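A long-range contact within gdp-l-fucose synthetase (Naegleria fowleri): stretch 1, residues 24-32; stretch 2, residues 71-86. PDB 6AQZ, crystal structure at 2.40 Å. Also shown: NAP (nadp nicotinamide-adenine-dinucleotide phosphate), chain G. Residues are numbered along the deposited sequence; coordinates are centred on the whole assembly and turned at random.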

ATOM      1  N   ASP A  24      34.230 -14.295  -0.482  1.00 78.16           N
ATOM      2  CA  ASP A  24      33.995 -13.090  -1.261  1.00 79.00           C
ATOM      3  C   ASP A  24      32.588 -12.542  -1.082  1.00 73.10           C
ATOM      4  O   ASP A  24      32.317 -11.419  -1.520  1.00 77.69           O
ATOM      5  CB  ASP A  24      34.267 -13.356  -2.740  1.00 83.58           C
ATOM      6  CG  ASP A  24      35.723 -13.171  -3.094  1.00 93.40           C
ATOM      7  OD1 ASP A  24      36.313 -12.164  -2.630  1.00 92.73           O
ATOM      8  OD2 ASP A  24      36.283 -14.032  -3.814  1.00 98.38           O
ATOM      9  N   ASP A  25      31.703 -13.284  -0.428  1.00 68.09           N
ATOM     10  CA  ASP A  25      30.338 -12.832  -0.266  1.00 61.02           C
ATOM     11  C   ASP A  25      30.243 -11.824   0.862  1.00 63.53           C
ATOM     12  O   ASP A  25      30.899 -11.958   1.900  1.00 64.67           O
ATOM     13  CB  ASP A  25      29.409 -14.003   0.045  1.00 61.50           C
ATOM     14  CG  ASP A  25      29.137 -14.862  -1.148  1.00 70.57           C
ATOM     15  OD1 ASP A  25      28.753 -14.309  -2.207  1.00 71.20           O
ATOM     16  OD2 ASP A  25      29.313 -16.090  -1.017  1.00 76.37           O
ATOM     17  N   VAL A  26      29.363 -10.853   0.671  1.00 62.25           N
ATOM     18  CA  VAL A  26      29.079  -9.814   1.644  1.00 59.10           C
ATOM     19  C   VAL A  26      27.591  -9.911   1.904  1.00 52.98           C
ATOM     20  O   VAL A  26      26.795  -9.813   0.965  1.00 45.74           O
ATOM     21  CB  VAL A  26      29.453  -8.419   1.112  1.00 57.53           C
ATOM     22  CG1 VAL A  26      29.273  -7.363   2.177  1.00 52.89           C
ATOM     23  CG2 VAL A  26      30.862  -8.398   0.539  1.00 57.05           C
ATOM     24  N   ILE A  27      27.211 -10.115   3.162  1.00 47.99           N
ATOM     25  CA  ILE A  27      25.809 -10.256   3.521  1.00 45.24           C
ATOM     26  C   ILE A  27      25.444  -9.078   4.403  1.00 52.16           C
ATOM     27  O   ILE A  27      25.940  -8.968   5.530  1.00 60.36           O
ATOM     28  CB  ILE A  27      25.504 -11.574   4.244  1.00 48.42           C
ATOM     29  CG1 ILE A  27      25.959 -12.790   3.434  1.00 50.36           C
ATOM     30  CG2 ILE A  27      24.007 -11.660   4.536  1.00 40.60           C
ATOM     31  CD1 ILE A  27      27.434 -13.234   3.721  1.00 46.38           C
ATOM     32  N   LEU A  28      24.538  -8.232   3.912  1.00 55.97           N
ATOM     33  CA  LEU A  28      24.077  -7.048   4.624  1.00 52.09           C
ATOM     34  C   LEU A  28      22.789  -7.372   5.369  1.00 49.17           C
ATOM     35  O   LEU A  28      21.826  -7.856   4.765  1.00 51.02           O
ATOM     36  CB  LEU A  28      23.850  -5.905   3.637  1.00 53.93           C
ATOM     37  CG  LEU A  28      23.787  -4.469   4.154  1.00 54.17           C
ATOM     38  CD1 LEU A  28      25.060  -4.064   4.883  1.00 53.98           C
ATOM     39  CD2 LEU A  28      23.459  -3.505   2.994  1.00 48.39           C
ATOM     40  N   VAL A  29      22.772  -7.119   6.677  1.00 47.18           N
ATOM     41  CA  VAL A  29      21.606  -7.398   7.514  1.00 49.04           C
ATOM     42  C   VAL A  29      21.121  -6.051   8.047  1.00 56.00           C
ATOM     43  O   VAL A  29      21.725  -5.482   8.970  1.00 63.81           O
ATOM     44  CB  VAL A  29      21.918  -8.370   8.662  1.00 45.87           C
ATOM     45  CG1 VAL A  29      20.660  -8.672   9.492  1.00 36.77           C
ATOM     46  CG2 VAL A  29      22.513  -9.672   8.142  1.00 44.52           C
ATOM     47  N   THR A  30      20.032  -5.526   7.475  1.00 40.13           N
ATOM     48  CA  THR A  30      19.413  -4.355   8.081  1.00 43.50           C
ATOM     49  C   THR A  30      18.654  -4.803   9.314  1.00 43.41           C
ATOM     50  O   THR A  30      18.167  -5.939   9.382  1.00 47.60           O
ATOM     51  CB  THR A  30      18.453  -3.636   7.122  1.00 42.51           C
ATOM     52  OG1 THR A  30      17.199  -4.334   7.082  1.00 42.78           O
ATOM     53  CG2 THR A  30      19.057  -3.522   5.705  1.00 38.59           C
ATOM     54  N   GLY A  31      18.540  -3.901  10.287  1.00 38.63           N
ATOM     55  CA  GLY A  31      17.931  -4.284  11.553  1.00 42.37           C
ATOM     56  C   GLY A  31      18.658  -5.419  12.247  1.00 43.00           C
ATOM     57  O   GLY A  31      18.036  -6.222  12.954  1.00 43.94           O
ATOM     58  N   GLY A  32      19.972  -5.502  12.061  1.00 37.15           N
ATOM     59  CA  GLY A  32      20.747  -6.589  12.628  1.00 47.48           C
ATOM     60  C   GLY A  32      21.043  -6.489  14.119  1.00 55.50           C
ATOM     61  O   GLY A  32      21.638  -7.424  14.653  1.00 56.89           O
TER
HETATM   62  PA  NAP G 401      13.521  -5.022  16.921  1.00 43.59           P
HETATM   63  O1A NAP G 401      12.643  -3.895  17.374  1.00 45.52           O
HETATM   64  O2A NAP G 401      14.051  -6.046  17.890  1.00 46.25           O
HETATM   65  O5B NAP G 401      14.825  -4.458  16.078  1.00 42.91           O
HETATM   66  C5B NAP G 401      14.337  -3.824  14.948  1.00 44.44           C
HETATM   67  C4B NAP G 401      15.577  -3.369  14.131  1.00 48.12           C
HETATM   68  O4B NAP G 401      15.223  -2.340  13.173  1.00 47.41           O
HETATM   69  C3B NAP G 401      16.730  -2.823  15.067  1.00 38.76           C
HETATM   70  O3B NAP G 401      17.979  -3.205  14.557  1.00 38.01           O
HETATM   71  C2B NAP G 401      16.628  -1.309  14.829  1.00 42.65           C
HETATM   72  O2B NAP G 401      17.797  -0.668  14.878  1.00 43.89           O
HETATM   73  C1B NAP G 401      16.245  -1.358  13.288  1.00 44.66           C
HETATM   74  N9A NAP G 401      15.735  -0.076  12.816  1.00 38.77           N
HETATM   75  C8A NAP G 401      14.530   0.517  13.134  1.00 40.46           C
HETATM   76  N7A NAP G 401      14.347   1.710  12.523  1.00 42.81           N
HETATM   77  C5A NAP G 401      15.505   1.894  11.786  1.00 34.38           C
HETATM   78  C6A NAP G 401      15.908   2.934  10.954  1.00 40.82           C
HETATM   79  N6A NAP G 401      15.074   4.032  10.746  1.00 44.83           N
HETATM   80  N1A NAP G 401      17.096   2.889  10.301  1.00 43.61           N
HETATM   81  C2A NAP G 401      17.837   1.769  10.551  1.00 47.70           C
HETATM   82  N3A NAP G 401      17.588   0.697  11.334  1.00 41.53           N
HETATM   83  C4A NAP G 401      16.383   0.787  11.945  1.00 34.16           C
HETATM   84  O3  NAP G 401      12.496  -5.725  15.807  1.00 46.07           O
HETATM   85  PN  NAP G 401      12.661  -7.304  15.693  1.00 46.23           P
HETATM   86  O1N NAP G 401      14.044  -7.748  15.404  1.00 45.12           O
HETATM   87  O2N NAP G 401      11.729  -8.069  16.607  1.00 46.93           O
HETATM   88  O5D NAP G 401      11.874  -7.664  14.171  1.00 54.00           O
HETATM   89  C5D NAP G 401      12.642  -7.344  13.081  1.00 44.12           C
HETATM   90  C4D NAP G 401      11.819  -7.820  11.906  1.00 52.03           C
HETATM   91  O4D NAP G 401      11.098  -8.992  12.324  1.00 45.40           O
HETATM   92  C3D NAP G 401      10.715  -6.702  11.590  1.00 58.51           C
HETATM   93  O3D NAP G 401      10.589  -6.554  10.218  1.00 51.91           O
HETATM   94  C2D NAP G 401       9.437  -7.284  12.233  1.00 57.91           C
HETATM   95  O2D NAP G 401       8.280  -7.001  11.547  1.00 58.93           O
HETATM   96  C1D NAP G 401       9.709  -8.809  12.076  1.00 49.92           C
HETATM   97  N1N NAP G 401       8.857  -9.586  13.023  1.00 55.58           N
HETATM   98  C2N NAP G 401       9.109  -9.623  14.396  1.00 48.01           C
HETATM   99  C3N NAP G 401       8.274 -10.326  15.240  1.00 51.45           C
HETATM  100  C7N NAP G 401       8.552 -10.345  16.712  1.00 47.96           C
HETATM  101  O7N NAP G 401       7.789 -10.881  17.533  1.00 42.82           O
HETATM  102  N7N NAP G 401       9.711  -9.727  17.194  1.00 40.82           N
HETATM  103  C4N NAP G 401       7.084 -11.060  14.750  1.00 56.85           C
HETATM  104  C5N NAP G 401       6.885 -10.949  13.273  1.00 58.35           C
HETATM  105  C6N NAP G 401       7.728 -10.265  12.497  1.00 59.32           C
HETATM  106  P2B NAP G 401      18.321  -0.016  16.534  1.00 50.14           P
HETATM  107  O1X NAP G 401      18.562  -1.314  17.241  1.00 51.94           O
HETATM  108  O2X NAP G 401      19.557   0.783  16.113  1.00 55.56           O
HETATM  109  O3X NAP G 401      17.091   0.757  16.909  1.00 51.97           O
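Stretch 2 71-86: QPFEKYRPTYVIHLAA

Stretch 2 enters as a helix, Gln-71 to Tyr-76, turns at Arg-77 (phi 44°), and continues as strand 80-83 alongside strand 26-30. The helix axis runs nearly antiparallel to strand 26-30, with a signed crossing angle of 164° and a closest approach of 10.2 Å, a spacing that side chains fill. The two strands are parallel: their directions differ by 14° and their axes approach to 4.6 Å. Ile-27, Leu-28, Val-29 and Thr-30 pair with Tyr-80, Val-81, Ile-82 and His-83, at CA-CA separations of 4.7 to 5.0 Å.

Backbone hydrogen bonds fix this register. Tyr-80 N donates to Val-26 O (3.2 Å), Leu-28 N to Tyr-80 O (2.9 Å), Ile-82 N to Leu-28 O (2.8 Å), Thr-30 N to Ile-82 O (3.0 Å) and Leu-84 N to Thr-30 O (3.1 Å). The alternation, each strand giving and receiving in turn, is the parallel pattern.

Side-chain hydrogen bonds secure both ends. Thr-79 OG1 donates to Asp-25 OD1 (2.9 Å) and accepts from Val-26 N (3.3 Å). At the other end, Thr-30 OG1 accepts from Ala-85 N (3.0 Å) and shares a hydrogen bond with His-83 ND1 (2.9 Å).

Apolar packing joins helix and strand through Leu-28, whose CD2 lies 3.8 Å from the Phe-73 ring centroid and 16° off its normal, hence over the face. Leu-28 CD1 reaches Tyr-76 CD2 at 4.1 Å, and Leu-28 CB meets Pro-78 CB at 3.8 Å. On the sheet face bearing Ile-27 and Val-29, Ile-27 CG1 packs on Tyr-80 CB (4.1 Å) and Val-29 CG2 on Ile-82 CB (4.2 Å).

NAP lies beyond the strand ends: its O3B is 3.2 Å from Gly-31 CA, and its O3D donates a weak hydrogen bond to Leu-84 O (3.2 Å).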

ATOM      1  N   GLN A  71      24.447   4.480   1.518  1.00 63.01           N
ATOM      2  CA  GLN A  71      25.820   4.524   2.024  1.00 66.02           C
ATOM      3  C   GLN A  71      26.390   3.149   2.369  1.00 59.37           C
ATOM      4  O   GLN A  71      27.517   2.854   1.936  1.00 66.52           O
ATOM      5  CB  GLN A  71      25.880   5.503   3.207  1.00 70.24           C
ATOM      6  CG  GLN A  71      27.268   5.751   3.783  1.00 76.78           C
ATOM      7  CD  GLN A  71      27.663   4.746   4.859  1.00 78.63           C
ATOM      8  OE1 GLN A  71      26.806   4.141   5.517  1.00 73.51           O
ATOM      9  NE2 GLN A  71      28.974   4.563   5.040  1.00 81.76           N
ATOM     10  N   PRO A  72      25.690   2.261   3.084  1.00 52.15           N
ATOM     11  CA  PRO A  72      26.236   0.901   3.276  1.00 51.49           C
ATOM     12  C   PRO A  72      26.325   0.076   1.998  1.00 58.71           C
ATOM     13  O   PRO A  72      27.225  -0.765   1.892  1.00 60.39           O
ATOM     14  CB  PRO A  72      25.254   0.263   4.267  1.00 44.43           C
ATOM     15  CG  PRO A  72      23.986   1.077   4.126  1.00 44.23           C
ATOM     16  CD  PRO A  72      24.462   2.476   3.870  1.00 46.01           C
ATOM     17  N   PHE A  73      25.426   0.275   1.026  1.00 54.32           N
ATOM     18  CA  PHE A  73      25.528  -0.487  -0.216  1.00 58.25           C
ATOM     19  C   PHE A  73      26.755  -0.070  -1.016  1.00 62.47           C
ATOM     20  O   PHE A  73      27.507  -0.927  -1.493  1.00 63.51           O
ATOM     21  CB  PHE A  73      24.263  -0.323  -1.056  1.00 53.28           C
ATOM     22  CG  PHE A  73      23.092  -1.112  -0.543  1.00 45.97           C
ATOM     23  CD1 PHE A  73      22.343  -0.645   0.536  1.00 43.08           C
ATOM     24  CD2 PHE A  73      22.727  -2.314  -1.139  1.00 41.28           C
ATOM     25  CE1 PHE A  73      21.252  -1.361   1.018  1.00 36.17           C
ATOM     26  CE2 PHE A  73      21.634  -3.040  -0.675  1.00 38.09           C
ATOM     27  CZ  PHE A  73      20.894  -2.562   0.411  1.00 38.09           C
ATOM     28  N   GLU A  74      27.003   1.235  -1.140  1.00 65.66           N
ATOM     29  CA  GLU A  74      28.214   1.667  -1.825  1.00 67.35           C
ATOM     30  C   GLU A  74      29.443   1.179  -1.077  1.00 72.51           C
ATOM     31  O   GLU A  74      30.434   0.784  -1.698  1.00 73.92           O
ATOM     32  CB  GLU A  74      28.253   3.193  -1.970  1.00 65.16           C
ATOM     33  CG  GLU A  74      27.074   3.783  -2.736  1.00 73.81           C
ATOM     34  CD  GLU A  74      27.204   5.277  -3.028  1.00 82.50           C
ATOM     35  OE1 GLU A  74      28.325   5.812  -2.924  1.00 88.44           O
ATOM     36  OE2 GLU A  74      26.183   5.918  -3.370  1.00 82.54           O
ATOM     37  N   LYS A  75      29.375   1.149   0.261  1.00 70.49           N
ATOM     38  CA  LYS A  75      30.543   0.809   1.069  1.00 67.85           C
ATOM     39  C   LYS A  75      30.843  -0.684   1.056  1.00 62.19           C
ATOM     40  O   LYS A  75      31.996  -1.084   0.866  1.00 63.63           O
ATOM     41  CB  LYS A  75      30.345   1.296   2.505  1.00 73.76           C
ATOM     42  CG  LYS A  75      31.463   0.895   3.467  1.00 77.86           C
ATOM     43  CD  LYS A  75      31.749   2.019   4.446  1.00 83.57           C
ATOM     44  CE  LYS A  75      32.803   1.638   5.481  1.00 91.21           C
ATOM     45  NZ  LYS A  75      32.180   0.968   6.657  1.00 91.81           N
ATOM     46  N   TYR A  76      29.829  -1.521   1.274  1.00 60.51           N
ATOM     47  CA  TYR A  76      30.029  -2.956   1.448  1.00 60.83           C
ATOM     48  C   TYR A  76      29.752  -3.780   0.195  1.00 59.46           C
ATOM     49  O   TYR A  76      30.228  -4.918   0.115  1.00 57.83           O
ATOM     50  CB  TYR A  76      29.150  -3.485   2.597  1.00 61.69           C
ATOM     51  CG  TYR A  76      29.464  -2.847   3.942  1.00 67.18           C
ATOM     52  CD1 TYR A  76      30.651  -3.135   4.607  1.00 72.60           C
ATOM     53  CD2 TYR A  76      28.584  -1.949   4.536  1.00 67.22           C
ATOM     54  CE1 TYR A  76      30.962  -2.547   5.824  1.00 72.86           C
ATOM     55  CE2 TYR A  76      28.883  -1.359   5.755  1.00 72.89           C
ATOM     56  CZ  TYR A  76      30.080  -1.663   6.394  1.00 75.16           C
ATOM     57  OH  TYR A  76      30.392  -1.090   7.606  1.00 75.26           O
ATOM     58  N   ARG A  77      29.007  -3.237  -0.783  1.00 56.32           N
ATOM     59  CA  ARG A  77      28.641  -3.929  -2.018  1.00 52.34           C
ATOM     60  C   ARG A  77      28.196  -5.363  -1.735  1.00 54.29           C
ATOM     61  O   ARG A  77      28.900  -6.304  -2.111  1.00 55.53           O
ATOM     62  CB  ARG A  77      29.810  -3.945  -3.011  1.00 52.88           C
ATOM     63  CG  ARG A  77      30.359  -2.583  -3.425  1.00 65.52           C
ATOM     64  CD  ARG A  77      29.362  -1.758  -4.246  1.00 77.76           C
ATOM     65  NE  ARG A  77      29.859  -0.394  -4.460  1.00 90.89           N
ATOM     66  CZ  ARG A  77      30.095   0.161  -5.648  1.00 93.94           C
ATOM     67  NH1 ARG A  77      29.855  -0.513  -6.773  1.00 93.67           N
ATOM     68  NH2 ARG A  77      30.552   1.412  -5.705  1.00 91.76           N
ATOM     69  N   PRO A  78      27.060  -5.580  -1.077  1.00 54.59           N
ATOM     70  CA  PRO A  78      26.694  -6.942  -0.676  1.00 52.46           C
ATOM     71  C   PRO A  78      26.256  -7.789  -1.863  1.00 58.37           C
ATOM     72  O   PRO A  78      25.744  -7.273  -2.863  1.00 56.54           O
ATOM     73  CB  PRO A  78      25.519  -6.716   0.274  1.00 45.73           C
ATOM     74  CG  PRO A  78      24.883  -5.495  -0.276  1.00 40.37           C
ATOM     75  CD  PRO A  78      26.020  -4.608  -0.701  1.00 45.62           C
ATOM     76  N   THR A  79      26.433  -9.116  -1.719  1.00 56.40           N
ATOM     77  CA  THR A  79      25.841 -10.111  -2.616  1.00 55.90           C
ATOM     78  C   THR A  79      24.526 -10.670  -2.091  1.00 52.79           C
ATOM     79  O   THR A  79      23.768 -11.261  -2.866  1.00 46.48           O
ATOM     80  CB  THR A  79      26.805 -11.289  -2.879  1.00 63.19           C
ATOM     81  OG1 THR A  79      27.264 -11.854  -1.644  1.00 66.80           O
ATOM     82  CG2 THR A  79      27.999 -10.848  -3.712  1.00 60.98           C
ATOM     83  N   TYR A  80      24.271 -10.548  -0.792  1.00 49.95           N
ATOM     84  CA  TYR A  80      23.026 -10.986  -0.189  1.00 43.71           C
ATOM     85  C   TYR A  80      22.584  -9.930   0.803  1.00 51.25           C
ATOM     86  O   TYR A  80      23.409  -9.214   1.371  1.00 57.46           O
ATOM     87  CB  TYR A  80      23.172 -12.355   0.485  1.00 43.53           C
ATOM     88  CG  TYR A  80      23.413 -13.454  -0.535  1.00 48.59           C
ATOM     89  CD1 TYR A  80      22.353 -14.039  -1.214  1.00 49.48           C
ATOM     90  CD2 TYR A  80      24.710 -13.864  -0.870  1.00 50.89           C
ATOM     91  CE1 TYR A  80      22.572 -15.027  -2.182  1.00 54.37           C
ATOM     92  CE2 TYR A  80      24.938 -14.851  -1.838  1.00 44.48           C
ATOM     93  CZ  TYR A  80      23.870 -15.426  -2.482  1.00 53.59           C
ATOM     94  OH  TYR A  80      24.082 -16.411  -3.429  1.00 61.73           O
ATOM     95  N   VAL A  81      21.275  -9.801   0.968  1.00 42.33           N
ATOM     96  CA  VAL A  81      20.703  -8.858   1.910  1.00 42.33           C
ATOM     97  C   VAL A  81      19.619  -9.580   2.703  1.00 44.51           C
ATOM     98  O   VAL A  81      18.739 -10.228   2.120  1.00 45.46           O
ATOM     99  CB  VAL A  81      20.154  -7.607   1.192  1.00 38.92           C
ATOM    100  CG1 VAL A  81      19.278  -6.755   2.129  1.00 32.20           C
ATOM    101  CG2 VAL A  81      21.300  -6.779   0.687  1.00 36.91           C
ATOM    102  N   ILE A  82      19.699  -9.489   4.027  1.00 40.99           N
ATOM    103  CA  ILE A  82      18.610  -9.899   4.905  1.00 41.49           C
ATOM    104  C   ILE A  82      18.029  -8.616   5.480  1.00 42.55           C
ATOM    105  O   ILE A  82      18.701  -7.913   6.242  1.00 49.00           O
ATOM    106  CB  ILE A  82      19.071 -10.841   6.021  1.00 42.55           C
ATOM    107  CG1 ILE A  82      19.732 -12.089   5.438  1.00 42.32           C
ATOM    108  CG2 ILE A  82      17.876 -11.234   6.897  1.00 36.85           C
ATOM    109  CD1 ILE A  82      20.169 -13.062   6.504  1.00 43.94           C
ATOM    110  N   HIS A  83      16.790  -8.297   5.103  1.00 44.51           N
ATOM    111  CA  HIS A  83      16.157  -7.016   5.431  1.00 39.16           C
ATOM    112  C   HIS A  83      15.226  -7.231   6.621  1.00 42.41           C
ATOM    113  O   HIS A  83      14.089  -7.674   6.457  1.00 39.09           O
ATOM    114  CB  HIS A  83      15.415  -6.479   4.208  1.00 37.91           C
ATOM    115  CG  HIS A  83      14.557  -5.287   4.486  1.00 40.34           C
ATOM    116  ND1 HIS A  83      14.948  -4.266   5.332  1.00 46.78           N
ATOM    117  CD2 HIS A  83      13.347  -4.928   3.994  1.00 39.90           C
ATOM    118  CE1 HIS A  83      14.000  -3.348   5.372  1.00 47.66           C
ATOM    119  NE2 HIS A  83      13.023  -3.720   4.560  1.00 42.30           N
ATOM    120  N   LEU A  84      15.726  -6.947   7.833  1.00 44.37           N
ATOM    121  CA  LEU A  84      14.933  -7.074   9.046  1.00 43.29           C
ATOM    122  C   LEU A  84      14.512  -5.731   9.632  1.00 43.54           C
ATOM    123  O   LEU A  84      13.616  -5.695  10.476  1.00 48.36           O
ATOM    124  CB  LEU A  84      15.712  -7.864  10.117  1.00 44.09           C
ATOM    125  CG  LEU A  84      16.278  -9.244   9.711  1.00 41.70           C
ATOM    126  CD1 LEU A  84      17.090  -9.838  10.866  1.00 34.73           C
ATOM    127  CD2 LEU A  84      15.247 -10.247   9.253  1.00 35.86           C
ATOM    128  N   ALA A  85      15.125  -4.633   9.218  1.00 40.51           N
ATOM    129  CA  ALA A  85      14.796  -3.353   9.820  1.00 32.64           C
ATOM    130  C   ALA A  85      13.336  -3.011   9.552  1.00 43.40           C
ATOM    131  O   ALA A  85      12.803  -3.268   8.462  1.00 40.21           O
ATOM    132  CB  ALA A  85      15.697  -2.253   9.250  1.00 35.10           C
ATOM    133  N   ALA A  86      12.689  -2.456  10.573  1.00 39.47           N
ATOM    134  CA  ALA A  86      11.325  -1.967  10.481  1.00 37.09           C
ATOM    135  C   ALA A  86      11.112  -0.948  11.586  1.00 43.75           C
ATOM    136  O   ALA A  86      11.787  -0.976  12.616  1.00 39.36           O
ATOM    137  CB  ALA A  86      10.300  -3.091  10.613  1.00 31.28           C
TER